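Local coordinates for mRNA export factor MEX67 (Candida albicans, PDB 1Q40), which probably promotes the export of messenger RNA from the nucleus, using an NTF2-like domain of the kind that pairs with a partner protein, at residues A22-L27 with R185-I190; I37-E42 with K102-L107. All coordinates share one frame; numbering follows the deposited sequence.

Overall arrangement
Both contacts lie in the buried core of one NTF2-like domain, with centres about 12 Å apart, and both rest on pairs of aromatic rings. Contact 1 joins helix 14-29 to strand 181-190 and so ties helix to sheet; it brings a charged guanidinium beside its rings. Contact 2 joins the loop that follows helix 14-29 to the end of helix 96-105, and across it only two rings meet. The two contacts share a boundary: the hydroxyls of Tyr24 and Tyr39 form a hydrogen bond, while Phe104 touches both Tyr24 and Arg185. Arg185 and Tyr39 both bind Asp202 of strand 198-208, and Tyr24 joins them through Tyr39.

Contact 1 of 2, residues A22-L27 with R185-I190; sequences ANYLKL and RTFVVI
Tyr24 reaches from helix 14-29 to strand 181-190 and is met there by Phe187 and Arg185, a compact case of one aromatic residue serving two quite different neighbours. Phe187 presents its edge to a face of the tyrosine ring in an edge-to-face pair, the centroids 4.9 Å apart and the planes inclined at 62°. Phe187 CE1 leads, 3.6 Å from Tyr24 CE1, and lies toward the rim of the tyrosine ring rather than over its middle. The tyrosine reaches this position with CG anti to the backbone N (chi1 -164°), whereas Phe187 turns its CG beside its own N and projects from the strand to meet it.

Arg185 comes from the same strand by a longer route: its chain runs extended from CG to NE and carries the guanidinium to the phenol end of Tyr24, the two flat groups being steeply turned at 74°. Tyr24 CE2 sits over one face of the guanidinium, 3.7 Å from Arg185 NH2. Arg185 NH1 also approaches Tyr24 OH to 3.0 Å, but the angle is too poor for a hydrogen bond. Each polar end has a better partner: NH1 forms a salt bridge with Asp202, and Tyr24 OH and the hydroxyl of Tyr39 share a hydrogen bond. Trp28 adds a cation-pi contact to Arg185, and Phe20 a further edge-to-face partner to Phe187. The buried charge is probably balanced by the carboxylate of Asp202, and it is bordered by aromatic groups.

Thr186 and Val188, between and beyond these residues on the strand, instead meet the chain of another protein, consistent with the pairing of Mex67 with an NTF2-like partner. A helix laid against a curved mixed sheet, with large side chains filling the space between them, is the layout of the NTF2-like fold.

Contact 2 of 2, residues I37-E42 with K102-L107; sequences ILYQNE and KSFQQL
Tyr39 and Phe104 come from opposite directions and meet edge to face, one from the loop after helix 14-29 and the other from the last turn of helix 96-105. Their backbones stay far apart, and the rings alone bridge the gap. Phe104 turns its edge toward the face of Tyr39 in an offset edge-to-face pair: the planes stand 73° apart, close to perpendicular, and the centroids are separated by 5.7 Å. The offset shifts the meeting point to the phenol end of the tyrosine. Phe104 CZ lies 3.8 Å from Tyr39 CZ and 3.5 Å from Tyr39 OH, while a second rim atom, Phe104 CE2, rests 4.0 Å from Tyr39 CE2. Relative to the Phe104 ring, the hydroxyl oxygen lies at the edge, near the ring plane. Both residues place CG anti to their own carbonyl carbon (chi1 of Phe104 -71°), which sends each ring across the gap.

Behind Phe104 the helix comes to its end. The side chain of Gln106 folds back, its NE2 donating to Lys102 O at 3.0 Å from above the carbonyl plane, and Gln106 N bonds to Ser103 O over 3.1 Å. Arg32 NH1 in turn serves Phe104 O and Leu107 O. Trp28 and Phe45 each add an edge-to-face contact to the Phe104 ring, so that it sits within an aromatic cluster.

The chemistry is divided between apolar and polar parts. Across the two segments the contact consists of the carbon edge of Phe104 against the face of Tyr39, displaced toward its phenol end, with the slightly positive rim of Phe104 probably in a mildly favourable position beside the phenol oxygen. That buried hydroxyl finds its hydrogen bonds with Asp202 and Tyr24, so the polar network probably holds the tyrosine's outer end in place while the phenylalanine packs against it.

Contact 1 of 2, residues A22-L27 with R185-I190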
loop_
_atom_site.group_PDB
_atom_site.type_symbol
_atom_site.label_atom_id
_atom_site.label_comp_id
_atom_site.label_asym_id
_atom_site.label_seq_id
_atom_site.Cartn_x
_atom_site.Cartn_y
_atom_site.Cartn_z
ATOM N N ALA B 22 -14.773 -10.348 -7.298
ATOM C CA ALA B 22 -16.225 -10.433 -7.109
ATOM C C ALA B 22 -16.616 -11.670 -6.296
ATOM O O ALA B 22 -17.399 -11.574 -5.354
ATOM C CB ALA B 22 -16.939 -10.441 -8.462
ATOM N N ASN B 23 -16.061 -12.822 -6.662
ATOM C CA ASN B 23 -16.296 -14.062 -5.933
ATOM C C ASN B 23 -15.633 -14.050 -4.563
ATOM O O ASN B 23 -16.216 -14.534 -3.595
ATOM C CB ASN B 23 -15.793 -15.271 -6.726
ATOM C CG ASN B 23 -15.962 -16.581 -5.961
ATOM O OD1 ASN B 23 -14.985 -17.290 -5.692
ATOM N ND2 ASN B 23 -17.202 -16.892 -5.579
ATOM N N TYR B 24 -14.417 -13.498 -4.490
ATOM C CA TYR B 24 -13.671 -13.425 -3.234
ATOM C C TYR B 24 -14.480 -12.680 -2.184
ATOM O O TYR B 24 -14.661 -13.171 -1.078
ATOM C CB TYR B 24 -12.298 -12.739 -3.401
ATOM C CG TYR B 24 -11.392 -13.012 -2.211
ATOM C CD1 TYR B 24 -10.403 -13.993 -2.276
ATOM C CD2 TYR B 24 -11.559 -12.320 -1.005
ATOM C CE1 TYR B 24 -9.596 -14.271 -1.187
ATOM C CE2 TYR B 24 -10.754 -12.599 0.097
ATOM C CZ TYR B 24 -9.777 -13.575 -0.005
ATOM O OH TYR B 24 -8.988 -13.864 1.077
ATOM N N LEU B 25 -14.963 -11.498 -2.546
ATOM C CA LEU B 25 -15.662 -10.628 -1.612
ATOM C C LEU B 25 -17.030 -11.168 -1.211
ATOM O O LEU B 25 -17.449 -10.993 -0.072
ATOM C CB LEU B 25 -15.786 -9.208 -2.179
ATOM C CG LEU B 25 -14.481 -8.391 -2.189
ATOM C CD1 LEU B 25 -14.762 -6.994 -2.718
ATOM C CD2 LEU B 25 -13.835 -8.337 -0.806
ATOM N N LYS B 26 -17.721 -11.824 -2.144
ATOM C CA LYS B 26 -18.963 -12.517 -1.815
ATOM C C LYS B 26 -18.741 -13.456 -0.636
ATOM O O LYS B 26 -19.467 -13.387 0.350
ATOM C CB LYS B 26 -19.496 -13.297 -3.024
ATOM C CG LYS B 26 -20.949 -13.750 -2.864
ATOM C CD LYS B 26 -21.462 -14.485 -4.113
ATOM C CE LYS B 26 -21.128 -15.983 -4.084
ATOM N NZ LYS B 26 -22.122 -16.788 -4.844
ATOM N N LEU B 27 -17.720 -14.309 -0.731
ATOM C CA LEU B 27 -17.418 -15.302 0.311
ATOM C C LEU B 27 -16.748 -14.699 1.550
ATOM O O LEU B 27 -16.935 -15.187 2.673
ATOM C CB LEU B 27 -16.548 -16.430 -0.261
ATOM C CG LEU B 27 -17.181 -17.219 -1.421
ATOM C CD1 LEU B 27 -16.320 -18.405 -1.821
ATOM C CD2 LEU B 27 -18.581 -17.674 -1.073
ATOM N N ARG B 185 -5.984 -4.073 -0.319
ATOM C CA ARG B 185 -5.656 -5.479 -0.250
ATOM C C ARG B 185 -4.966 -5.929 -1.537
ATOM O O ARG B 185 -5.476 -5.688 -2.628
ATOM C CB ARG B 185 -6.923 -6.296 -0.028
ATOM C CG ARG B 185 -6.652 -7.708 0.461
ATOM C CD ARG B 185 -7.896 -8.434 0.972
ATOM N NE ARG B 185 -7.527 -9.715 1.560
ATOM C CZ ARG B 185 -8.324 -10.475 2.299
ATOM N NH1 ARG B 185 -7.872 -11.629 2.767
ATOM N NH2 ARG B 185 -9.555 -10.097 2.581
ATOM N N THR B 186 -3.831 -6.605 -1.385
ATOM C CA THR B 186 -2.992 -7.055 -2.494
ATOM C C THR B 186 -2.888 -8.576 -2.503
ATOM O O THR B 186 -2.526 -9.185 -1.501
ATOM C CB THR B 186 -1.584 -6.433 -2.367
ATOM O OG1 THR B 186 -1.674 -5.018 -2.520
ATOM C CG2 THR B 186 -0.663 -6.861 -3.514
ATOM N N PHE B 187 -3.213 -9.170 -3.648
ATOM C CA PHE B 187 -3.099 -10.599 -3.885
ATOM C C PHE B 187 -2.018 -10.848 -4.957
ATOM O O PHE B 187 -1.984 -10.156 -5.969
ATOM C CB PHE B 187 -4.422 -11.159 -4.422
ATOM C CG PHE B 187 -5.617 -10.938 -3.523
ATOM C CD1 PHE B 187 -5.987 -11.897 -2.595
ATOM C CD2 PHE B 187 -6.401 -9.798 -3.652
ATOM C CE1 PHE B 187 -7.104 -11.720 -1.785
ATOM C CE2 PHE B 187 -7.521 -9.602 -2.848
ATOM C CZ PHE B 187 -7.876 -10.572 -1.918
ATOM N N VAL B 188 -1.144 -11.825 -4.738
ATOM C CA VAL B 188 -0.367 -12.415 -5.827
ATOM C C VAL B 188 -1.040 -13.745 -6.145
ATOM O O VAL B 188 -1.085 -14.630 -5.296
ATOM C CB VAL B 188 1.105 -12.651 -5.440
ATOM C CG1 VAL B 188 1.874 -13.299 -6.593
ATOM C CG2 VAL B 188 1.763 -11.353 -5.031
ATOM N N VAL B 189 -1.589 -13.869 -7.350
ATOM C CA VAL B 189 -2.317 -15.067 -7.770
ATOM C C VAL B 189 -1.511 -15.819 -8.839
ATOM O O VAL B 189 -1.029 -15.215 -9.794
ATOM C CB VAL B 189 -3.715 -14.706 -8.318
ATOM C CG1 VAL B 189 -4.559 -15.964 -8.538
ATOM C CG2 VAL B 189 -4.430 -13.732 -7.373
ATOM N N ILE B 190 -1.371 -17.133 -8.667
ATOM C CA ILE B 190 -0.581 -17.972 -9.571
ATOM C C ILE B 190 -1.403 -19.158 -10.123
ATOM O O ILE B 190 -2.453 -19.488 -9.577
ATOM C CB ILE B 190 0.711 -18.462 -8.856
ATOM C CG1 ILE B 190 0.382 -19.336 -7.641
ATOM C CG2 ILE B 190 1.565 -17.273 -8.423
ATOM C CD1 ILE B 190 1.601 -19.979 -6.988
#

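Contact 2 of 2, residues I37-E42 with K102-L107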
loop_
_atom_site.group_PDB
_atom_site.type_symbol
_atom_site.label_atom_id
_atom_site.label_comp_id
_atom_site.label_asym_id
_atom_site.label_seq_id
_atom_site.Cartn_x
_atom_site.Cartn_y
_atom_site.Cartn_z
ATOM N N ILE B 37 -9.660 -23.055 -0.177
ATOM C CA ILE B 37 -9.139 -23.780 -1.335
ATOM C C ILE B 37 -8.101 -22.952 -2.129
ATOM O O ILE B 37 -7.186 -23.514 -2.732
ATOM C CB ILE B 37 -10.315 -24.256 -2.250
ATOM C CG1 ILE B 37 -9.831 -25.276 -3.292
ATOM C CG2 ILE B 37 -10.990 -23.079 -2.942
ATOM C CD1 ILE B 37 -9.468 -26.651 -2.711
ATOM N N LEU B 38 -8.234 -21.625 -2.108
ATOM C CA LEU B 38 -7.289 -20.735 -2.794
ATOM C C LEU B 38 -5.888 -20.742 -2.189
ATOM O O LEU B 38 -4.935 -20.344 -2.832
ATOM C CB LEU B 38 -7.802 -19.293 -2.792
ATOM C CG LEU B 38 -9.115 -19.007 -3.508
ATOM C CD1 LEU B 38 -9.585 -17.599 -3.186
ATOM C CD2 LEU B 38 -8.958 -19.199 -5.010
ATOM N N TYR B 39 -5.762 -21.183 -0.949
ATOM C CA TYR B 39 -4.493 -21.098 -0.247
ATOM C C TYR B 39 -3.866 -22.483 -0.111
ATOM O O TYR B 39 -4.574 -23.474 0.059
ATOM C CB TYR B 39 -4.706 -20.437 1.117
ATOM C CG TYR B 39 -5.251 -19.024 1.013
ATOM C CD1 TYR B 39 -4.392 -17.919 1.025
ATOM C CD2 TYR B 39 -6.616 -18.789 0.896
ATOM C CE1 TYR B 39 -4.882 -16.621 0.926
ATOM C CE2 TYR B 39 -7.118 -17.498 0.799
ATOM C CZ TYR B 39 -6.243 -16.415 0.816
ATOM O OH TYR B 39 -6.737 -15.137 0.720
ATOM N N GLN B 40 -2.540 -22.539 -0.213
ATOM C CA GLN B 40 -1.782 -23.781 -0.073
ATOM C C GLN B 40 -0.770 -23.666 1.072
ATOM O O GLN B 40 -0.772 -22.673 1.800
ATOM C CB GLN B 40 -1.079 -24.101 -1.392
ATOM C CG GLN B 40 -2.012 -24.194 -2.587
ATOM C CD GLN B 40 -2.836 -25.474 -2.599
ATOM O OE1 GLN B 40 -3.678 -25.689 -1.715
ATOM N NE2 GLN B 40 -2.608 -26.321 -3.607
ATOM N N ASN B 41 0.084 -24.679 1.230
ATOM C CA ASN B 41 1.032 -24.750 2.356
ATOM C C ASN B 41 1.998 -23.571 2.454
ATOM O O ASN B 41 2.270 -23.090 3.554
ATOM C CB ASN B 41 1.847 -26.052 2.311
ATOM C CG ASN B 41 1.042 -27.257 2.729
ATOM O OD1 ASN B 41 0.033 -27.131 3.412
ATOM N ND2 ASN B 41 1.486 -28.442 2.317
ATOM N N GLU B 42 2.498 -23.114 1.309
ATOM C CA GLU B 42 3.466 -22.019 1.251
ATOM C C GLU B 42 2.826 -20.616 1.183
ATOM O O GLU B 42 3.535 -19.612 1.227
ATOM C CB GLU B 42 4.407 -22.221 0.050
ATOM C CG GLU B 42 5.388 -23.383 0.204
ATOM C CD GLU B 42 6.498 -23.374 -0.852
ATOM O OE1 GLU B 42 6.275 -22.869 -1.984
ATOM O OE2 GLU B 42 7.606 -23.881 -0.556
ATOM N N LYS B 102 -7.425 -19.227 10.627
ATOM C CA LYS B 102 -7.507 -18.680 11.988
ATOM C C LYS B 102 -7.395 -17.139 12.008
ATOM O O LYS B 102 -8.112 -16.475 12.747
ATOM C CB LYS B 102 -6.465 -19.338 12.898
ATOM C CG LYS B 102 -6.796 -20.782 13.247
ATOM C CD LYS B 102 -5.741 -21.464 14.138
ATOM C CE LYS B 102 -5.964 -22.974 14.166
ATOM N NZ LYS B 102 -5.074 -23.746 15.095
ATOM N N SER B 103 -6.540 -16.563 11.169
ATOM C CA SER B 103 -6.464 -15.103 11.063
ATOM C C SER B 103 -7.778 -14.524 10.542
ATOM O O SER B 103 -8.246 -13.508 11.039
ATOM C CB SER B 103 -5.332 -14.652 10.138
ATOM O OG SER B 103 -4.083 -15.016 10.666
ATOM N N PHE B 104 -8.356 -15.176 9.539
ATOM C CA PHE B 104 -9.612 -14.731 8.938
ATOM C C PHE B 104 -10.754 -14.742 9.957
ATOM O O PHE B 104 -11.620 -13.872 9.916
ATOM C CB PHE B 104 -9.999 -15.608 7.738
ATOM C CG PHE B 104 -9.135 -15.428 6.488
ATOM C CD1 PHE B 104 -8.135 -14.458 6.396
ATOM C CD2 PHE B 104 -9.336 -16.270 5.392
ATOM C CE1 PHE B 104 -7.363 -14.330 5.226
ATOM C CE2 PHE B 104 -8.570 -16.143 4.231
ATOM C CZ PHE B 104 -7.579 -15.165 4.147
ATOM N N GLN B 105 -10.761 -15.719 10.862
ATOM C CA GLN B 105 -11.799 -15.816 11.898
ATOM C C GLN B 105 -11.740 -14.685 12.920
ATOM O O GLN B 105 -12.732 -14.417 13.589
ATOM C CB GLN B 105 -11.689 -17.140 12.663
ATOM C CG GLN B 105 -12.000 -18.375 11.860
ATOM C CD GLN B 105 -11.919 -19.637 12.703
ATOM O OE1 GLN B 105 -10.839 -20.010 13.170
ATOM N NE2 GLN B 105 -13.063 -20.289 12.914
ATOM N N GLN B 106 -10.573 -14.051 13.055
ATOM C CA GLN B 106 -10.356 -12.972 14.020
ATOM C C GLN B 106 -10.554 -11.562 13.452
ATOM O O GLN B 106 -10.332 -10.569 14.146
ATOM C CB GLN B 106 -8.950 -13.077 14.609
ATOM C CG GLN B 106 -8.698 -14.367 15.379
ATOM C CD GLN B 106 -7.246 -14.506 15.776
ATOM O OE1 GLN B 106 -6.750 -13.746 16.604
ATOM N NE2 GLN B 106 -6.556 -15.443 15.158
ATOM N N LEU B 107 -10.962 -11.473 12.197
ATOM C CA LEU B 107 -11.294 -10.197 11.586
ATOM C C LEU B 107 -12.826 -10.005 11.652
ATOM O O LEU B 107 -13.584 -10.948 11.405
ATOM C CB LEU B 107 -10.785 -10.147 10.143
ATOM C CG LEU B 107 -9.251 -10.094 10.003
ATOM C CD1 LEU B 107 -8.810 -10.392 8.586
ATOM C CD2 LEU B 107 -8.708 -8.758 10.441
#